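Local coordinates for protein citrate synthase (Thermotoga maritima, PDB 2P2W) that probably catalyses the condensation of oxaloacetate with acetyl-CoA and water to give citrate and free CoA, a step of the tricarboxylic acid cycle, at residues S14-L19 with T330-E335; E44-L49 with L172-D177; A68-L73 with A115-S120. One frame throughout, in Å; residues are numbered along the deposited sequence.

Contact 1: residues S14-L19 with T330-E335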
# COMPACT_ATOMS: atom_id res chain seq x y z
N SER A 14 16.90 -12.70 -3.90
CA SER A 14 15.87 -13.56 -3.35
C SER A 14 16.11 -15.02 -3.71
O SER A 14 16.58 -15.36 -4.79
CB SER A 14 14.52 -13.10 -3.90
OG SER A 14 13.48 -13.88 -3.31
N SER A 15 15.81 -15.90 -2.73
CA SER A 15 15.89 -17.33 -2.99
C SER A 15 14.50 -17.97 -3.04
O SER A 15 14.35 -19.19 -3.06
CB SER A 15 16.72 -17.96 -1.88
OG SER A 15 15.99 -17.88 -0.65
N ILE A 16 13.45 -17.12 -3.03
CA ILE A 16 12.08 -17.63 -2.98
C ILE A 16 11.59 -18.16 -4.33
O ILE A 16 11.03 -19.24 -4.44
CB ILE A 16 11.16 -16.49 -2.54
CG1 ILE A 16 11.45 -16.09 -1.10
CG2 ILE A 16 9.69 -16.96 -2.61
CD1 ILE A 16 10.62 -14.88 -0.66
N CYS A 17 11.80 -17.39 -5.39
CA CYS A 17 11.28 -17.78 -6.69
C CYS A 17 12.12 -17.34 -7.88
O CYS A 17 12.62 -16.22 -7.92
CB CYS A 17 9.86 -17.20 -6.82
SG CYS A 17 9.19 -17.04 -8.49
N TYR A 18 12.26 -18.24 -8.84
CA TYR A 18 13.01 -17.93 -10.05
C TYR A 18 12.01 -17.83 -11.19
O TYR A 18 11.29 -18.79 -11.49
CB TYR A 18 14.05 -19.01 -10.36
CG TYR A 18 14.74 -18.80 -11.69
CD1 TYR A 18 15.26 -17.56 -12.04
CD2 TYR A 18 14.85 -19.84 -12.61
CE1 TYR A 18 15.87 -17.35 -13.28
CE2 TYR A 18 15.46 -19.65 -13.86
CZ TYR A 18 15.96 -18.40 -14.19
OH TYR A 18 16.55 -18.21 -15.42
N LEU A 19 11.97 -16.66 -11.81
CA LEU A 19 11.08 -16.40 -12.93
C LEU A 19 11.90 -16.34 -14.21
O LEU A 19 12.68 -15.41 -14.41
CB LEU A 19 10.36 -15.06 -12.71
CG LEU A 19 9.47 -14.54 -13.83
CD1 LEU A 19 8.41 -15.57 -14.18
CD2 LEU A 19 8.82 -13.23 -13.38
N THR A 330 3.99 -12.24 1.91
CA THR A 330 4.58 -12.37 3.24
C THR A 330 5.96 -13.02 3.22
O THR A 330 6.84 -12.62 3.97
CB THR A 330 3.64 -13.14 4.21
OG1 THR A 330 3.32 -14.42 3.67
CG2 THR A 330 2.34 -12.36 4.42
N ALA A 331 6.15 -14.02 2.35
CA ALA A 331 7.44 -14.69 2.25
C ALA A 331 8.51 -13.65 1.87
O ALA A 331 9.59 -13.61 2.45
CB ALA A 331 7.38 -15.80 1.19
N HIS A 332 8.18 -12.81 0.90
CA HIS A 332 9.09 -11.76 0.46
C HIS A 332 9.36 -10.72 1.54
O HIS A 332 10.51 -10.35 1.77
CB HIS A 332 8.54 -11.08 -0.80
CG HIS A 332 8.94 -11.77 -2.07
ND1 HIS A 332 10.19 -11.63 -2.62
CD2 HIS A 332 8.27 -12.64 -2.85
CE1 HIS A 332 10.28 -12.39 -3.70
NE2 HIS A 332 9.12 -13.02 -3.86
N VAL A 333 8.31 -10.26 2.21
CA VAL A 333 8.49 -9.27 3.28
C VAL A 333 9.47 -9.82 4.32
O VAL A 333 10.44 -9.15 4.69
CB VAL A 333 7.14 -8.93 3.97
CG1 VAL A 333 7.38 -8.12 5.24
CG2 VAL A 333 6.25 -8.14 3.01
N ILE A 334 9.22 -11.05 4.77
CA ILE A 334 10.07 -11.70 5.76
C ILE A 334 11.53 -11.78 5.30
O ILE A 334 12.44 -11.42 6.05
CB ILE A 334 9.58 -13.14 6.05
CG1 ILE A 334 8.22 -13.10 6.74
CG2 ILE A 334 10.60 -13.87 6.91
CD1 ILE A 334 7.49 -14.42 6.74
N GLU A 335 11.74 -12.25 4.08
CA GLU A 335 13.08 -12.37 3.53
C GLU A 335 13.76 -11.01 3.43
O GLU A 335 14.88 -10.82 3.90
CB GLU A 335 13.03 -13.01 2.13
CG GLU A 335 14.39 -13.24 1.50
CD GLU A 335 14.29 -13.79 0.08
OE1 GLU A 335 13.76 -13.08 -0.80
OE2 GLU A 335 14.74 -14.94 -0.15
O HOH W 1 13.96 -16.95 1.53
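Glu-335 reaches out from helix 317-337 with its CG anti to the backbone N (chi1 -177°) and an extended chain, so that its carboxylate meets the turn at Ser-14 to Ile-16 end-on. Both oxygens use their syn lone pairs: Glu-335 OE1 accepts from Ser-14 OG at 2.6 Å, and Glu-335 OE2 from Ser-15 N at 3.0 Å along an almost straight line (173°). A water bridges Glu-335 OE2 and Ser-15 OG. Ser-14 OG, on a suitably short side chain, accepts from Ile-16 N at 3.3 Å, closing an ST turn.

Ile-16 runs alongside Glu-335, pointing the other way, and sets CD1 over the His-332 ring, 3.7 Å from its centroid and 5° off the normal, a CH-pi contact. Ala-331 is small enough for Ile-16 CD1 to come 3.5 Å from Ala-331 O. His-332 NE2 is bonded to Glu-175.

An alanine at Glu-335 would lose both carboxylate bonds and would probably loosen the turn. The whole is an ST turn gripped by a helix-borne carboxylate, joining the turn between strands 10-14 and 17-20 to helix 317-337, close to the subunit interface, where Ser-14 pairs with a strand of the second subunit.

Contact 2: residues E44-L49 with L172-D177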
# COMPACT_ATOMS: atom_id res chain seq x y z
N GLU A 44 0.78 -27.51 1.87
CA GLU A 44 2.12 -28.04 1.60
C GLU A 44 3.01 -27.06 0.84
O GLU A 44 4.18 -26.89 1.16
CB GLU A 44 2.05 -29.36 0.83
CG GLU A 44 3.41 -30.05 0.73
CD GLU A 44 3.38 -31.29 -0.14
OE1 GLU A 44 3.15 -31.17 -1.36
OE2 GLU A 44 3.58 -32.40 0.41
N THR A 45 2.45 -26.41 -0.18
CA THR A 45 3.25 -25.46 -0.95
C THR A 45 3.51 -24.19 -0.13
O THR A 45 4.59 -23.60 -0.23
CB THR A 45 2.57 -25.10 -2.28
OG1 THR A 45 2.53 -26.27 -3.11
CG2 THR A 45 3.35 -24.00 -3.00
N ALA A 46 2.54 -23.78 0.68
CA ALA A 46 2.72 -22.59 1.51
C ALA A 46 3.83 -22.88 2.52
O ALA A 46 4.67 -22.02 2.81
CB ALA A 46 1.42 -22.26 2.23
N TYR A 47 3.82 -24.09 3.06
CA TYR A 47 4.84 -24.49 4.02
C TYR A 47 6.20 -24.38 3.34
O TYR A 47 7.15 -23.83 3.89
CB TYR A 47 4.61 -25.94 4.46
CG TYR A 47 5.61 -26.44 5.48
CD1 TYR A 47 6.89 -26.83 5.09
CD2 TYR A 47 5.27 -26.51 6.83
CE1 TYR A 47 7.82 -27.28 6.04
CE2 TYR A 47 6.19 -26.96 7.77
CZ TYR A 47 7.46 -27.34 7.37
OH TYR A 47 8.36 -27.80 8.31
N PHE A 48 6.27 -24.91 2.12
CA PHE A 48 7.50 -24.90 1.34
C PHE A 48 8.00 -23.48 1.08
O PHE A 48 9.19 -23.21 1.18
CB PHE A 48 7.27 -25.64 0.02
CG PHE A 48 8.48 -25.73 -0.86
CD1 PHE A 48 9.72 -26.09 -0.32
CD2 PHE A 48 8.39 -25.48 -2.22
CE1 PHE A 48 10.84 -26.20 -1.14
CE2 PHE A 48 9.51 -25.59 -3.04
CZ PHE A 48 10.74 -25.95 -2.50
N LEU A 49 7.08 -22.58 0.75
CA LEU A 49 7.46 -21.19 0.49
C LEU A 49 7.97 -20.48 1.74
O LEU A 49 8.96 -19.75 1.68
CB LEU A 49 6.28 -20.43 -0.12
CG LEU A 49 5.97 -20.76 -1.58
CD1 LEU A 49 4.67 -20.10 -2.02
CD2 LEU A 49 7.14 -20.29 -2.45
N LEU A 172 -0.74 -22.08 -8.23
CA LEU A 172 -0.14 -21.39 -9.37
C LEU A 172 -0.01 -19.87 -9.14
O LEU A 172 0.87 -19.23 -9.70
CB LEU A 172 -0.98 -21.61 -10.63
CG LEU A 172 -1.00 -23.00 -11.25
CD1 LEU A 172 -2.02 -23.05 -12.38
CD2 LEU A 172 0.39 -23.34 -11.76
N LEU A 173 -0.89 -19.32 -8.30
CA LEU A 173 -0.91 -17.89 -8.02
C LEU A 173 -0.22 -17.44 -6.73
O LEU A 173 -0.19 -16.25 -6.44
CB LEU A 173 -2.36 -17.40 -7.99
CG LEU A 173 -3.19 -17.56 -9.27
CD1 LEU A 173 -4.68 -17.41 -8.94
CD2 LEU A 173 -2.76 -16.51 -10.29
N MET A 174 0.32 -18.37 -5.96
CA MET A 174 0.94 -17.99 -4.70
C MET A 174 2.14 -17.05 -4.77
O MET A 174 2.31 -16.20 -3.90
CB MET A 174 1.39 -19.22 -3.92
CG MET A 174 0.29 -19.95 -3.20
SD MET A 174 0.99 -21.25 -2.17
CE MET A 174 -0.51 -21.99 -1.54
N GLU A 175 2.95 -17.18 -5.81
CA GLU A 175 4.16 -16.38 -5.88
C GLU A 175 4.76 -16.14 -7.26
O GLU A 175 4.70 -17.02 -8.12
CB GLU A 175 5.21 -17.06 -4.99
CG GLU A 175 6.65 -16.82 -5.37
CD GLU A 175 7.12 -15.44 -4.99
OE1 GLU A 175 6.47 -14.82 -4.12
OE2 GLU A 175 8.14 -14.98 -5.55
N GLN A 176 5.31 -14.95 -7.48
CA GLN A 176 5.99 -14.65 -8.74
C GLN A 176 6.93 -13.45 -8.74
O GLN A 176 6.68 -12.43 -9.38
CB GLN A 176 5.00 -14.51 -9.91
CG GLN A 176 5.77 -14.43 -11.24
CD GLN A 176 4.94 -14.83 -12.44
OE1 GLN A 176 4.83 -16.01 -12.78
NE2 GLN A 176 4.35 -13.84 -13.10
N ASP A 177 8.02 -13.59 -7.99
CA ASP A 177 9.05 -12.56 -7.94
C ASP A 177 8.55 -11.18 -7.50
O ASP A 177 7.61 -11.07 -6.70
CB ASP A 177 9.74 -12.49 -9.31
CG ASP A 177 11.13 -11.88 -9.25
OD1 ASP A 177 11.92 -12.30 -8.38
OD2 ASP A 177 11.42 -11.00 -10.08
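This is a buried, apolar contact without hydrogen bonds between its segments, in which a methionine near the C-terminal end of helix 163-173 is laid against one side of helix 42-51 in the largely helical citrate synthase fold. Met-174 carries most of it. Its CG stands anti to the carbonyl carbon (chi1 -78°) and the chain runs extended from there, which delivers the sulfur and terminal methyl to the helix surface. Met-174 SD lies 3.7 Å from Thr-45 CG2 and 3.9 Å from Leu-49 CD1, touching residues one helical turn apart, while Met-174 CE reaches 4.2 Å from Ala-46 CB. A long, unbranched and polarisable side chain suits this place, and the small Ala-46 lets the methyl come close to the backbone.

Thr-45 turns its two branches to different tasks: CG2, anti to the backbone N, meets the sulfur, whereas OG1 bonds to Ser-40. Leu-49, crossing Met-174 obliquely, brings CD1 to 3.9 Å from Met-174 CB and also to 4.3 Å from Glu-175 CB, so only the aliphatic base of the glutamate joins the apolar patch. Its carboxylate bends away (chi2 75°); Glu-175 OE2 accepts from Asp-177 N at 2.8 Å, met from above the carboxylate plane, and is also met by His-332 NE2.

Tyr-28 of strand 25-28 packs on Thr-45, Leu-49 and Met-174, and Val-327 of helix 317-337 packs on Ala-46 and Leu-49, so the methionine contact lies among helices 42-51, 163-173 and 317-337 and the small sheet.

Contact 3: residues A68-L73 with A115-S120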
# COMPACT_ATOMS: atom_id res chain seq x y z
N ALA A 68 -5.59 -24.49 10.33
CA ALA A 68 -7.01 -24.72 10.59
C ALA A 68 -7.45 -24.10 11.92
O ALA A 68 -8.62 -23.75 12.10
CB ALA A 68 -7.30 -26.22 10.60
N ASP A 69 -6.51 -23.97 12.85
CA ASP A 69 -6.80 -23.40 14.16
C ASP A 69 -6.77 -21.86 14.12
O ASP A 69 -7.16 -21.20 15.09
CB ASP A 69 -5.79 -23.95 15.17
CG ASP A 69 -6.26 -23.83 16.61
OD1 ASP A 69 -7.45 -24.08 16.88
OD2 ASP A 69 -5.42 -23.52 17.48
N TYR A 70 -6.31 -21.30 13.00
CA TYR A 70 -6.21 -19.84 12.84
C TYR A 70 -7.27 -19.22 11.92
O TYR A 70 -7.14 -18.06 11.52
CB TYR A 70 -4.85 -19.46 12.26
CG TYR A 70 -3.67 -19.62 13.19
CD1 TYR A 70 -3.79 -19.37 14.56
CD2 TYR A 70 -2.40 -19.95 12.69
CE1 TYR A 70 -2.67 -19.43 15.40
CE2 TYR A 70 -1.29 -20.01 13.52
CZ TYR A 70 -1.43 -19.75 14.87
OH TYR A 70 -0.33 -19.80 15.70
N ARG A 71 -8.32 -19.97 11.60
CA ARG A 71 -9.37 -19.48 10.70
C ARG A 71 -10.44 -18.56 11.27
O ARG A 71 -11.26 -18.02 10.52
CB ARG A 71 -10.06 -20.68 10.04
CG ARG A 71 -9.13 -21.56 9.25
CD ARG A 71 -9.83 -22.81 8.76
NE ARG A 71 -8.91 -23.69 8.06
CZ ARG A 71 -9.18 -24.95 7.73
NH1 ARG A 71 -10.36 -25.47 8.04
NH2 ARG A 71 -8.27 -25.68 7.10
N GLU A 72 -10.45 -18.37 12.59
CA GLU A 72 -11.48 -17.54 13.21
C GLU A 72 -11.24 -16.03 13.18
O GLU A 72 -10.10 -15.57 13.27
CB GLU A 72 -11.69 -17.96 14.66
CG GLU A 72 -12.13 -19.41 14.87
CD GLU A 72 -13.44 -19.73 14.17
OE1 GLU A 72 -14.33 -18.86 14.15
OE2 GLU A 72 -13.57 -20.85 13.65
N LEU A 73 -12.33 -15.29 13.07
CA LEU A 73 -12.28 -13.83 13.11
C LEU A 73 -12.67 -13.46 14.54
O LEU A 73 -13.54 -14.09 15.13
CB LEU A 73 -13.30 -13.22 12.14
CG LEU A 73 -12.85 -13.02 10.69
CD1 LEU A 73 -13.98 -12.38 9.89
CD2 LEU A 73 -11.61 -12.14 10.65
N ALA A 115 2.31 -14.20 9.53
CA ALA A 115 1.98 -14.43 8.13
C ALA A 115 1.07 -15.65 8.01
O ALA A 115 0.09 -15.63 7.28
CB ALA A 115 3.25 -14.65 7.31
N ILE A 116 1.42 -16.71 8.74
CA ILE A 116 0.64 -17.94 8.73
C ILE A 116 -0.79 -17.69 9.19
O ILE A 116 -1.75 -18.18 8.59
CB ILE A 116 1.30 -19.01 9.64
CG1 ILE A 116 2.66 -19.42 9.05
CG2 ILE A 116 0.37 -20.22 9.79
CD1 ILE A 116 3.47 -20.36 9.95
N ARG A 117 -0.94 -16.92 10.27
CA ARG A 117 -2.26 -16.62 10.81
C ARG A 117 -3.11 -15.77 9.88
O ARG A 117 -4.29 -16.05 9.67
CB ARG A 117 -2.13 -15.93 12.18
CG ARG A 117 -3.46 -15.55 12.81
CD ARG A 117 -3.33 -15.43 14.32
NE ARG A 117 -2.28 -14.49 14.72
CZ ARG A 117 -2.35 -13.17 14.55
NH1 ARG A 117 -3.42 -12.63 13.98
NH2 ARG A 117 -1.35 -12.40 14.95
N VAL A 118 -2.52 -14.73 9.30
CA VAL A 118 -3.27 -13.86 8.40
C VAL A 118 -3.72 -14.63 7.16
O VAL A 118 -4.86 -14.49 6.72
CB VAL A 118 -2.43 -12.61 7.99
CG1 VAL A 118 -1.29 -13.02 7.07
CG2 VAL A 118 -3.32 -11.58 7.32
N ALA A 119 -2.84 -15.45 6.60
CA ALA A 119 -3.20 -16.24 5.42
C ALA A 119 -4.34 -17.20 5.75
O ALA A 119 -5.23 -17.42 4.93
CB ALA A 119 -1.99 -17.01 4.93
N SER A 120 -4.32 -17.78 6.95
CA SER A 120 -5.35 -18.73 7.36
C SER A 120 -6.74 -18.12 7.46
O SER A 120 -7.73 -18.81 7.24
CB SER A 120 -4.98 -19.36 8.71
OG SER A 120 -3.74 -20.04 8.64
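The close part of this contact lies where the chain leaving helix 57-69 passes Ser-120 on helix 110-133, and the looser part where Tyr-70 and Arg-117 meet nearer the solvent. At the tight end Tyr-70 CB sits 3.6 Å from Ser-120 CB, and Arg-71 CG comes within 3.7 Å of Ser-120 O. A small residue suits this spot, since a backbone loop runs almost directly over it. The hydroxyl turns back on its own helix: Ser-120 OG, anti to the carbonyl carbon (chi1 -59°), donates to Ile-116 O at 2.7 Å, above the carbonyl plane, and that oxygen also accepts from Ser-120 N. The buried hydroxyl therefore finds its acceptor within the helix.

Tyr-70, with CG anti to the carbonyl carbon, presents its ring edge to Ile-116, whose CG2 is 4.0 Å from Tyr-70 CD2. One ring face receives the aliphatic part of Arg-117: CB lies 4.2 Å from the ring centroid of Tyr-70, a CH-pi contact offset toward the rim, and CD follows over the same face. The arginine then bends at chi3 (56°), leaving its guanidinium plane 82° from the ring, so this is no flat stack. Tyr-70 and Arg-117, both partly exposed, make the looser side, and Tyr-70 OH is hydrogen-bonded to Glu-113 of helix 110-133.

Arg-71 extends its chain the other way, to the carbonyl of Leu-145. The turn leaving helix 57-69 thus packs across helix 110-133, with Tyr-70 over Arg-117, within the helical body of the citrate synthase fold.

Contact 2 is wholly buried and apolar, contact 1 is buried but polar at its centre, and contact 3 lies farthest from the centre of the chain, with partly exposed tyrosine and arginine. No two contacts share a helix or strand, but helix 317-337, which carries contact 1, also packs on contact 2 through Val-327. Contacts 1 and 2 meet through the histidine-glutamate pair, and both touch the second subunit, whereas contact 3 touches no other chain. Contact 1 also reaches contact 3, where Thr-330 packs on Ala-115. Contacts 2 and 3 do not touch. The chemistry changes accordingly, from carboxylate grip to methionine packing to aliphatic-on-ring cover.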